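Local structure of SusD superfamily protein (Bacteroides vulgatus ATCC 8482, 3JQ0) at residues L23-Y28 / D252-W257; F245-G250 / F359-Y364; Y340-T345 / M443-R448. The protein probably binds nutrients, perhaps sugars, at the bacterial outer membrane, as a member of the SusD family. One frame throughout, in Å; residues are numbered along the deposited sequence.

Contact 1 is the outermost and only partly buried. Contacts 2 and 3 are buried nearer the centre of the chain. Contact 1 joins a helix-helix corner to a loop; flat side chains and three waters, one weakly held on one side, bridge it. Contact 2 is a short antiparallel strand pair held by backbone hydrogen bonds and apolar side chains. Contact 3 joins two loops through a buried lysine-glutamate salt bridge. The strand of 245-250 leads into the loop of contact 1, and 359-364 touches contact 3, so contact 2 lies against both others. Contacts 1 and 3 also touch, with Met256 packing on Phe342. Charge is thus central to contact 3, while neutral groups carry contact 2.

Contact 1 (L23-Y28 / D252-W257); sequences LREKSY and DEYEMW
Arg24 runs alongside Tyr254 in the opposite direction, with its guanidinium nearly parallel to the phenol ring, the two planes 11° apart. Arg24 NE approaches Tyr254 CB at 3.4 Å, and this carbon sits over one guanidinium face, offset toward the rim. The aliphatic part of the arginine follows the ring. Its CG, anti to the backbone N (chi1 170°), lies 3.6 Å from Tyr254 CD2. At the polar end, Arg24 NH1 bonds to His248 O and donates to water 1 at 2.8 Å. That water donates in turn to Glu253 OE2, while Glu253 OE1 bonds to His248 NE2.

Beyond the arginine, Tyr254 crosses Glu25 at about a right angle. Its OH comes within 3.5 Å of Glu25 CA and also bonds to water 2. Glu253 and Tyr254 both face Gly250, which fits a classic beta bulge. The loop 252-257 here meets the corner between helix 9-25 and helix 27-34. The family belongs to the tetratricopeptide-repeat clan, consistent with the largely helical fold around this corner.

At the start of helix 27-34, Tyr28 and Trp257 cross at about a right angle as side chains. Their ring planes are only 36° apart, an oblique pairing, and Tyr28 CD1 meets Trp257 CE3 at 3.6 Å. Tyr28 CA lies over one face of the indole. Ser27 CB packs 3.7 Å from Trp257 CD1. Outside the contact, Tyr28 stacks on Tyr260 and Trp257 on Phe31. Ser27 OG donates to Arg24 O at 2.8 Å, on a carbonyl lone pair. The same hydroxyl accepts from water 3, which accepts from the backbone N of Trp257 and lies in plane at the edge of the indole.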
loop_
_atom_site.group_PDB
_atom_site.type_symbol
_atom_site.label_atom_id
_atom_site.label_comp_id
_atom_site.label_asym_id
_atom_site.label_seq_id
_atom_site.Cartn_x
_atom_site.Cartn_y
_atom_site.Cartn_z
ATOM N N LEU A 23 1.805 0.745 -14.938
ATOM C CA LEU A 23 1.917 0.499 -13.506
ATOM C C LEU A 23 0.697 1.080 -12.786
ATOM O O LEU A 23 0.139 0.461 -11.891
ATOM C CB LEU A 23 3.186 1.128 -12.983
ATOM C CG LEU A 23 3.803 0.617 -11.781
ATOM C CD1 LEU A 23 4.204 -0.815 -12.022
ATOM C CD2 LEU A 23 5.077 1.445 -11.514
ATOM N N ARG A 24 0.281 2.286 -13.195
ATOM C CA ARG A 24 -0.871 2.916 -12.600
ATOM C C ARG A 24 -2.150 2.062 -12.718
ATOM O O ARG A 24 -2.973 1.972 -11.796
ATOM C CB ARG A 24 -1.120 4.287 -13.237
ATOM C CG ARG A 24 -2.436 4.917 -12.865
ATOM C CD ARG A 24 -2.525 6.348 -13.323
ATOM N NE ARG A 24 -2.571 6.429 -14.778
ATOM C CZ ARG A 24 -2.274 7.506 -15.472
ATOM N NH1 ARG A 24 -1.997 8.664 -14.911
ATOM N NH2 ARG A 24 -2.322 7.427 -16.799
ATOM N N GLU A 25 -2.293 1.367 -13.840
ATOM C CA GLU A 25 -3.461 0.498 -13.987
ATOM C C GLU A 25 -3.505 -0.594 -12.951
ATOM O O GLU A 25 -4.597 -1.112 -12.664
ATOM C CB GLU A 25 -3.489 -0.166 -15.359
ATOM C CG GLU A 25 -3.600 0.786 -16.533
ATOM C CD GLU A 25 -3.798 0.049 -17.808
ATOM O OE1 GLU A 25 -2.942 -0.810 -18.178
ATOM O OE2 GLU A 25 -4.846 0.223 -18.463
ATOM N N LYS A 26 -2.367 -0.976 -12.388
ATOM C CA LYS A 26 -2.276 -2.016 -11.363
ATOM C C LYS A 26 -2.386 -1.514 -9.928
ATOM O O LYS A 26 -2.270 -2.306 -9.013
ATOM C CB LYS A 26 -0.994 -2.829 -11.533
ATOM C CG LYS A 26 -1.214 -3.990 -12.570
ATOM C CD LYS A 26 -2.043 -3.700 -13.753
ATOM C CE LYS A 26 -2.388 -4.869 -14.616
ATOM N NZ LYS A 26 -2.922 -4.458 -15.931
ATOM N N SER A 27 -2.655 -0.230 -9.761
ATOM C CA SER A 27 -2.815 0.375 -8.415
ATOM C C SER A 27 -3.758 -0.426 -7.554
ATOM O O SER A 27 -3.454 -0.724 -6.391
ATOM C CB SER A 27 -3.497 1.788 -8.598
ATOM O OG SER A 27 -2.737 2.747 -9.168
ATOM N N TYR A 28 -4.938 -0.701 -8.101
ATOM C CA TYR A 28 -5.938 -1.446 -7.374
ATOM C C TYR A 28 -5.410 -2.833 -6.974
ATOM O O TYR A 28 -5.548 -3.259 -5.823
ATOM C CB TYR A 28 -7.220 -1.531 -8.206
ATOM C CG TYR A 28 -8.320 -2.326 -7.552
ATOM C CD1 TYR A 28 -8.717 -2.085 -6.273
ATOM C CD2 TYR A 28 -8.989 -3.303 -8.274
ATOM C CE1 TYR A 28 -9.762 -2.807 -5.692
ATOM C CE2 TYR A 28 -10.011 -4.020 -7.745
ATOM C CZ TYR A 28 -10.400 -3.782 -6.422
ATOM O OH TYR A 28 -11.442 -4.501 -5.870
ATOM N N ASP A 252 -9.448 13.610 -16.508
ATOM C CA ASP A 252 -9.172 13.336 -17.927
ATOM C C ASP A 252 -7.856 12.600 -18.113
ATOM O O ASP A 252 -7.262 12.627 -19.211
ATOM C CB ASP A 252 -9.230 14.628 -18.797
ATOM C CG ASP A 252 -10.601 15.330 -18.720
ATOM O OD1 ASP A 252 -11.622 14.627 -18.624
ATOM O OD2 ASP A 252 -10.635 16.579 -18.707
ATOM N N GLU A 253 -7.390 11.912 -17.064
ATOM C CA GLU A 253 -6.195 11.067 -17.149
ATOM C C GLU A 253 -6.452 9.675 -16.579
ATOM O O GLU A 253 -6.344 8.676 -17.298
ATOM C CB GLU A 253 -5.051 11.694 -16.421
ATOM C CG GLU A 253 -4.551 12.999 -16.987
ATOM C CD GLU A 253 -3.386 13.515 -16.171
ATOM O OE1 GLU A 253 -3.665 14.161 -15.123
ATOM O OE2 GLU A 253 -2.210 13.255 -16.576
ATOM N N TYR A 254 -6.780 9.580 -15.298
ATOM C CA TYR A 254 -7.119 8.287 -14.712
ATOM C C TYR A 254 -7.809 8.546 -13.390
ATOM O O TYR A 254 -7.379 9.398 -12.616
ATOM C CB TYR A 254 -5.836 7.447 -14.469
ATOM C CG TYR A 254 -6.061 5.991 -14.454
ATOM C CD1 TYR A 254 -6.295 5.319 -15.665
ATOM C CD2 TYR A 254 -5.957 5.228 -13.292
ATOM C CE1 TYR A 254 -6.516 3.984 -15.723
ATOM C CE2 TYR A 254 -6.146 3.848 -13.361
ATOM C CZ TYR A 254 -6.424 3.239 -14.579
ATOM O OH TYR A 254 -6.626 1.855 -14.621
ATOM N N GLU A 255 -8.862 7.801 -13.119
ATOM C CA GLU A 255 -9.499 7.876 -11.802
ATOM C C GLU A 255 -8.678 7.034 -10.836
ATOM O O GLU A 255 -8.116 6.010 -11.234
ATOM C CB GLU A 255 -10.940 7.325 -11.904
ATOM C CG GLU A 255 -11.702 7.501 -10.622
ATOM C CD GLU A 255 -13.131 7.003 -10.625
ATOM O OE1 GLU A 255 -13.661 6.640 -11.685
ATOM O OE2 GLU A 255 -13.691 6.932 -9.491
HETATM N N MSE A 256 -8.601 7.399 -9.564
HETATM C CA MSE A 256 -7.851 6.577 -8.646
HETATM C C MSE A 256 -8.362 5.129 -8.669
HETATM O O MSE A 256 -9.578 4.857 -8.644
HETATM C CB MSE A 256 -7.880 7.177 -7.248
HETATM C CG MSE A 256 -6.939 6.450 -6.321
HETATM SE SE MSE A 256 -6.711 7.245 -4.582
HETATM C CE MSE A 256 -7.391 5.733 -3.507
ATOM N N TRP A 257 -7.419 4.188 -8.764
ATOM C CA TRP A 257 -7.696 2.773 -8.843
ATOM C C TRP A 257 -8.575 2.398 -10.055
ATOM O O TRP A 257 -9.243 1.372 -10.036
ATOM C CB TRP A 257 -8.290 2.213 -7.554
ATOM C CG TRP A 257 -7.400 2.258 -6.344
ATOM C CD1 TRP A 257 -6.165 2.807 -6.196
ATOM C CD2 TRP A 257 -7.760 1.723 -5.065
ATOM N NE1 TRP A 257 -5.758 2.657 -4.895
ATOM C CE2 TRP A 257 -6.716 1.998 -4.192
ATOM C CE3 TRP A 257 -8.880 1.052 -4.591
ATOM C CZ2 TRP A 257 -6.763 1.671 -2.844
ATOM C CZ3 TRP A 257 -8.930 0.693 -3.278
ATOM C CH2 TRP A 257 -7.887 1.027 -2.408
HETATM O O HOH W 1 -1.214 10.964 -16.370
HETATM O O HOH W 2 -7.794 -0.263 -12.943
HETATM O O HOH W 3 -4.625 4.883 -9.165
#

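Contact 2 (F245-G250 / F359-Y364); sequences FTIHNG and FPIYRY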
loop_
_atom_site.group_PDB
_atom_site.type_symbol
_atom_site.label_atom_id
_atom_site.label_comp_id
_atom_site.label_asym_id
_atom_site.label_seq_id
_atom_site.Cartn_x
_atom_site.Cartn_y
_atom_site.Cartn_z
ATOM N N PHE A 245 7.356 7.886 -4.017
ATOM C CA PHE A 245 6.800 7.435 -5.296
ATOM C C PHE A 245 5.305 7.406 -5.116
ATOM O O PHE A 245 4.789 6.805 -4.174
ATOM C CB PHE A 245 7.341 6.075 -5.719
ATOM C CG PHE A 245 6.762 5.575 -7.020
ATOM C CD1 PHE A 245 6.758 6.391 -8.172
ATOM C CD2 PHE A 245 6.216 4.315 -7.140
ATOM C CE1 PHE A 245 6.203 5.954 -9.353
ATOM C CE2 PHE A 245 5.677 3.885 -8.324
ATOM C CZ PHE A 245 5.677 4.681 -9.431
ATOM N N THR A 246 4.611 8.134 -5.973
ATOM C CA THR A 246 3.165 8.275 -5.900
ATOM C C THR A 246 2.562 8.120 -7.294
ATOM O O THR A 246 3.131 8.609 -8.266
ATOM C CB THR A 246 2.821 9.650 -5.243
ATOM O OG1 THR A 246 1.416 9.714 -5.042
ATOM C CG2 THR A 246 3.328 10.861 -6.045
ATOM N N ILE A 247 1.447 7.412 -7.366
ATOM C CA ILE A 247 0.757 7.186 -8.634
ATOM C C ILE A 247 -0.093 8.414 -8.953
ATOM O O ILE A 247 -1.005 8.763 -8.202
ATOM C CB ILE A 247 -0.149 5.957 -8.597
ATOM C CG1 ILE A 247 0.603 4.694 -8.267
ATOM C CG2 ILE A 247 -0.944 5.801 -9.886
ATOM C CD1 ILE A 247 1.645 4.305 -9.178
ATOM N N HIS A 248 0.223 9.098 -10.055
ATOM C CA HIS A 248 -0.546 10.254 -10.503
ATOM C C HIS A 248 -1.872 9.852 -11.114
ATOM O O HIS A 248 -1.895 9.147 -12.097
ATOM C CB HIS A 248 0.242 11.062 -11.521
ATOM C CG HIS A 248 -0.555 12.218 -12.075
ATOM N ND1 HIS A 248 -0.884 13.349 -11.354
ATOM C CD2 HIS A 248 -1.257 12.302 -13.214
ATOM C CE1 HIS A 248 -1.605 14.153 -12.111
ATOM N NE2 HIS A 248 -1.895 13.519 -13.217
ATOM N N ASN A 249 -2.963 10.298 -10.481
ATOM C CA ASN A 249 -4.301 10.210 -11.052
ATOM C C ASN A 249 -4.775 11.643 -11.317
ATOM O O ASN A 249 -4.201 12.607 -10.822
ATOM C CB ASN A 249 -5.242 9.455 -10.122
ATOM C CG ASN A 249 -4.722 8.080 -9.775
ATOM O OD1 ASN A 249 -4.538 7.233 -10.664
ATOM N ND2 ASN A 249 -4.466 7.834 -8.486
ATOM N N GLY A 250 -5.808 11.780 -12.131
ATOM C CA GLY A 250 -6.277 13.124 -12.390
ATOM C C GLY A 250 -7.393 13.183 -13.375
ATOM O O GLY A 250 -7.662 12.237 -14.100
ATOM N N PHE A 359 -2.356 8.139 -5.661
ATOM C CA PHE A 359 -2.281 6.988 -4.777
ATOM C C PHE A 359 -0.845 6.751 -4.358
ATOM O O PHE A 359 -0.012 6.358 -5.171
ATOM C CB PHE A 359 -2.820 5.726 -5.420
ATOM C CG PHE A 359 -2.810 4.546 -4.507
ATOM C CD1 PHE A 359 -3.486 4.606 -3.294
ATOM C CD2 PHE A 359 -2.114 3.409 -4.796
ATOM C CE1 PHE A 359 -3.519 3.542 -2.447
ATOM C CE2 PHE A 359 -2.153 2.321 -3.920
ATOM C CZ PHE A 359 -2.853 2.404 -2.732
ATOM N N PRO A 360 -0.486 7.054 -3.098
ATOM C CA PRO A 360 0.921 6.879 -2.684
ATOM C C PRO A 360 1.330 5.415 -2.703
ATOM O O PRO A 360 0.566 4.555 -2.285
ATOM C CB PRO A 360 0.933 7.420 -1.245
ATOM C CG PRO A 360 -0.308 8.259 -1.104
ATOM C CD PRO A 360 -1.321 7.591 -2.004
ATOM N N ILE A 361 2.549 5.166 -3.157
ATOM C CA ILE A 361 3.206 3.847 -3.094
ATOM C C ILE A 361 4.214 3.843 -1.968
ATOM O O ILE A 361 4.204 2.977 -1.079
ATOM C CB ILE A 361 3.813 3.432 -4.450
ATOM C CG1 ILE A 361 2.731 3.315 -5.534
ATOM C CG2 ILE A 361 4.635 2.161 -4.309
ATOM C CD1 ILE A 361 1.741 2.220 -5.314
ATOM N N TYR A 362 5.143 4.797 -2.017
ATOM C CA TYR A 362 6.148 4.978 -0.954
ATOM C C TYR A 362 6.096 6.386 -0.410
ATOM O O TYR A 362 6.325 7.342 -1.181
ATOM C CB TYR A 362 7.556 4.669 -1.440
ATOM C CG TYR A 362 7.833 3.237 -1.833
ATOM C CD1 TYR A 362 7.475 2.173 -0.992
ATOM C CD2 TYR A 362 8.479 2.941 -3.008
ATOM C CE1 TYR A 362 7.811 0.874 -1.304
ATOM C CE2 TYR A 362 8.817 1.622 -3.334
ATOM C CZ TYR A 362 8.465 0.582 -2.477
ATOM O OH TYR A 362 8.841 -0.701 -2.832
ATOM N N ARG A 363 5.847 6.494 0.894
ATOM C CA ARG A 363 5.819 7.742 1.649
ATOM C C ARG A 363 6.937 7.807 2.644
ATOM O O ARG A 363 7.389 6.746 3.132
ATOM C CB ARG A 363 4.425 7.823 2.507
ATOM C CG ARG A 363 3.227 8.042 1.698
ATOM C CD ARG A 363 2.133 8.565 2.437
ATOM N NE ARG A 363 1.394 7.670 3.310
ATOM C CZ ARG A 363 1.333 7.777 4.623
ATOM N NH1 ARG A 363 2.124 8.554 5.341
ATOM N NH2 ARG A 363 0.427 7.047 5.253
ATOM N N TYR A 364 7.338 9.007 3.065
ATOM C CA TYR A 364 8.407 9.108 4.031
ATOM C C TYR A 364 8.067 8.413 5.380
ATOM O O TYR A 364 8.963 7.835 5.991
ATOM C CB TYR A 364 8.842 10.545 4.242
ATOM C CG TYR A 364 10.121 10.665 5.024
ATOM C CD1 TYR A 364 11.309 10.223 4.496
ATOM C CD2 TYR A 364 10.166 11.216 6.292
ATOM C CE1 TYR A 364 12.489 10.323 5.209
ATOM C CE2 TYR A 364 11.341 11.339 7.000
ATOM C CZ TYR A 364 12.505 10.891 6.458
ATOM O OH TYR A 364 13.702 10.962 7.125
#
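Phe245 and Tyr362 form a hydrogen-bonded pair of the short antiparallel strands 243-247 and 359-363, with Phe245 N donating to Tyr362 O at 3.1 Å. Phe245 O accepts twice: from Tyr362 N at 3.0 Å and from Ile361 N at 3.0 Å. Ile361 and Tyr362 both face Phe245, so this is a classic beta bulge. Further along, Ile247 and Phe359 make a hydrogen-bonded pair. Ile247 N reaches Phe359 O at 2.8 Å from above the carbonyl plane, 40° out of it. The return bond, Phe359 N to Ile247 O, is 2.9 Å long and uses a lone pair. Between these pairs, Thr246 and Pro360 form a non-hydrogen-bonded pair, a place where a proline costs no bond between the strands.

Ile361 meets side chains of three residues. Its CB is 3.7 Å from Phe245 CD2, and the two side chains lie side by side, pointing the same way. With its CG1 anti to the carbonyl carbon (chi1 -61°), that atom meets Ile247 CG1 at 3.7 Å. Its CG2 sits over the centre of the Tyr362 ring, 4.1 Å above the plane. An alanine here would probably leave a gap beside Ile247 CG1 and over the Tyr362 face, and take CG2 from beside the Phe245 ring.

The next shell holds these groups in place. Phe245 meets Trp180 edge-to-face, and Phe359 meets Trp257 in the same way. Tyr362 OH bonds to Glu191, and Asn249 ND2, which lies alongside Phe359, bonds to Asp357 O.

The strands join parts of the chain more than 100 residues apart in a mainly helical fold. The chemistry implies a contact held by backbone-to-backbone hydrogen bonds and mainly apolar side chains, with Ile361 O met from outside by Lys447 NZ.

Contact 3 (Y340-T345 / M443-R448); sequences YKFQGT and MFEGKR
Lys341 and Phe444 bring the two backbones closest, with their CA atoms 7.5 Å apart. Neither segment forms a strand. Segment 340-345 is loop; 443-447 is also loop, and Arg448 begins helix 448-455. Phe444 and Gly446 both have positive phi. At Gly446 (phi 83°, psi 33°) a side chain would jam against the preceding carbonyl, so this position calls for glycine.

Lys341 reaches from one loop to the other. Its NZ donates to Glu445 OE2 at 2.7 Å, a salt bridge that uses the anti lone pair of the carboxylate. It also donates to Met443 O at 2.7 Å, in the carbonyl plane and on a lone pair. Water 4 accepts from NZ at 2.9 Å and from Met443 N as well. With Glu441 O, four acceptors surround NZ, so its three N-H groups must be shared among them. The lysine chain bends at chi3 (-83°), and its CE then lies 3.4 Å from Met443 O. Lys341 and Glu445 cross at about a right angle.

The site sits where the loop after the hairpin of strands 320-326 and 332-339 meets the connection between helix 430-441 and helix 448-455. This places it in the buried interior of the SusD-family fold. Glu445 OE2 has a second salt bridge, to Arg363 NH2. Two cations beside one buried carboxylate oxygen would probably favour its ionised form.

Around the charges the packing is aromatic. Lys341 CB touches Phe444 CD2 at 3.9 Å. Phe342 and Phe444 slide past each other in opposite directions, with Phe342 CE2 4.2 Å from Phe444 CB. The edge of the Phe342 ring faces Glu445 CG and Phe444 O. That carbonyl oxygen is buried with no hydrogen-bond partner in the model, and Phe342 CE2 lies 4.0 Å from it.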
loop_
_atom_site.group_PDB
_atom_site.type_symbol
_atom_site.label_atom_id
_atom_site.label_comp_id
_atom_site.label_asym_id
_atom_site.label_seq_id
_atom_site.Cartn_x
_atom_site.Cartn_y
_atom_site.Cartn_z
ATOM N N TYR A 340 -12.485 6.911 4.491
ATOM C CA TYR A 340 -12.467 8.385 4.503
ATOM C C TYR A 340 -11.113 8.995 4.122
ATOM O O TYR A 340 -11.062 10.189 3.936
ATOM C CB TYR A 340 -12.918 8.891 5.892
ATOM C CG TYR A 340 -13.735 10.169 5.883
ATOM C CD1 TYR A 340 -14.946 10.242 5.221
ATOM C CD2 TYR A 340 -13.323 11.250 6.646
ATOM C CE1 TYR A 340 -15.701 11.402 5.278
ATOM C CE2 TYR A 340 -14.094 12.392 6.719
ATOM C CZ TYR A 340 -15.271 12.449 6.044
ATOM O OH TYR A 340 -16.057 13.608 6.131
ATOM N N LYS A 341 -10.059 8.199 3.941
ATOM C CA LYS A 341 -8.736 8.792 3.749
ATOM C C LYS A 341 -8.600 9.621 2.488
ATOM O O LYS A 341 -7.951 10.637 2.471
ATOM C CB LYS A 341 -7.683 7.679 3.736
ATOM C CG LYS A 341 -6.265 8.178 3.421
ATOM C CD LYS A 341 -5.216 7.075 3.619
ATOM C CE LYS A 341 -4.793 6.936 5.084
ATOM N NZ LYS A 341 -3.846 5.789 5.280
ATOM N N PHE A 342 -9.129 9.093 1.374
ATOM C CA PHE A 342 -9.026 9.741 0.069
ATOM C C PHE A 342 -10.325 10.487 -0.204
ATOM O O PHE A 342 -11.390 9.897 -0.392
ATOM C CB PHE A 342 -8.642 8.737 -1.010
ATOM C CG PHE A 342 -7.290 8.094 -0.746
ATOM C CD1 PHE A 342 -6.126 8.763 -1.022
ATOM C CD2 PHE A 342 -7.185 6.826 -0.188
ATOM C CE1 PHE A 342 -4.894 8.203 -0.795
ATOM C CE2 PHE A 342 -5.941 6.268 0.047
ATOM C CZ PHE A 342 -4.803 6.960 -0.259
ATOM N N GLN A 343 -10.241 11.807 -0.182
ATOM C CA GLN A 343 -11.384 12.678 -0.296
ATOM C C GLN A 343 -11.637 13.213 -1.682
ATOM O O GLN A 343 -12.704 13.798 -1.954
ATOM C CB GLN A 343 -11.262 13.834 0.693
ATOM C CG GLN A 343 -11.377 13.433 2.148
ATOM C CD GLN A 343 -12.817 13.167 2.552
ATOM O OE1 GLN A 343 -13.741 13.941 2.241
ATOM N NE2 GLN A 343 -13.011 12.087 3.281
ATOM N N GLY A 344 -10.696 13.036 -2.596
ATOM C CA GLY A 344 -10.915 13.495 -3.958
ATOM C C GLY A 344 -11.176 15.004 -4.031
ATOM O O GLY A 344 -10.600 15.806 -3.287
ATOM N N THR A 345 -11.988 15.371 -5.009
ATOM C CA THR A 345 -12.261 16.758 -5.322
ATOM C C THR A 345 -13.671 16.883 -5.823
ATOM O O THR A 345 -14.270 15.934 -6.302
ATOM C CB THR A 345 -11.222 17.287 -6.362
ATOM O OG1 THR A 345 -11.289 18.699 -6.423
ATOM C CG2 THR A 345 -11.424 16.672 -7.731
HETATM N N MSE A 443 -3.870 2.661 6.479
HETATM C CA MSE A 443 -5.138 2.133 6.002
HETATM C C MSE A 443 -5.391 2.522 4.578
HETATM O O MSE A 443 -5.171 3.693 4.190
HETATM C CB MSE A 443 -6.317 2.626 6.879
HETATM C CG MSE A 443 -6.254 2.250 8.317
HETATM SE SE MSE A 443 -7.895 2.619 9.255
HETATM C CE MSE A 443 -8.877 1.077 8.567
ATOM N N PHE A 444 -5.891 1.576 3.763
ATOM C CA PHE A 444 -6.222 1.817 2.352
ATOM C C PHE A 444 -4.999 2.053 1.451
ATOM O O PHE A 444 -5.158 2.391 0.304
ATOM C CB PHE A 444 -7.278 2.945 2.162
ATOM C CG PHE A 444 -8.364 2.890 3.186
ATOM C CD1 PHE A 444 -9.218 1.796 3.274
ATOM C CD2 PHE A 444 -8.510 3.879 4.144
ATOM C CE1 PHE A 444 -10.154 1.666 4.238
ATOM C CE2 PHE A 444 -9.479 3.771 5.139
ATOM C CZ PHE A 444 -10.299 2.649 5.180
ATOM N N GLU A 445 -3.792 1.794 1.959
ATOM C CA GLU A 445 -2.570 1.967 1.213
ATOM C C GLU A 445 -1.866 0.662 0.886
ATOM O O GLU A 445 -0.794 0.677 0.301
ATOM C CB GLU A 445 -1.626 2.971 1.877
ATOM C CG GLU A 445 -2.159 4.406 1.862
ATOM C CD GLU A 445 -1.241 5.338 2.615
ATOM O OE1 GLU A 445 -0.208 5.711 1.993
ATOM O OE2 GLU A 445 -1.573 5.745 3.754
ATOM N N GLY A 446 -2.463 -0.468 1.220
ATOM C CA GLY A 446 -1.913 -1.725 0.695
ATOM C C GLY A 446 -0.731 -2.330 1.459
ATOM O O GLY A 446 0.116 -2.973 0.856
ATOM N N LYS A 447 -0.696 -2.145 2.777
ATOM C CA LYS A 447 0.456 -2.552 3.584
ATOM C C LYS A 447 0.223 -3.690 4.582
ATOM O O LYS A 447 1.141 -4.474 4.798
ATOM C CB LYS A 447 1.034 -1.379 4.363
ATOM C CG LYS A 447 1.299 -0.134 3.506
ATOM C CD LYS A 447 2.206 -0.373 2.301
ATOM C CE LYS A 447 2.488 0.905 1.546
ATOM N NZ LYS A 447 3.302 0.710 0.297
ATOM N N ARG A 448 -0.953 -3.775 5.210
ATOM C CA ARG A 448 -1.127 -4.598 6.397
ATOM C C ARG A 448 -0.860 -6.070 6.179
ATOM O O ARG A 448 -0.275 -6.717 7.073
ATOM C CB ARG A 448 -2.541 -4.360 6.966
ATOM C CG ARG A 448 -2.922 -5.209 8.159
ATOM C CD ARG A 448 -2.125 -4.946 9.412
ATOM N NE ARG A 448 -2.785 -5.586 10.538
ATOM C CZ ARG A 448 -2.342 -5.507 11.792
ATOM N NH1 ARG A 448 -1.206 -4.911 12.088
ATOM N NH2 ARG A 448 -3.075 -6.022 12.772
HETATM O O HOH W 4 -4.433 5.348 8.078
#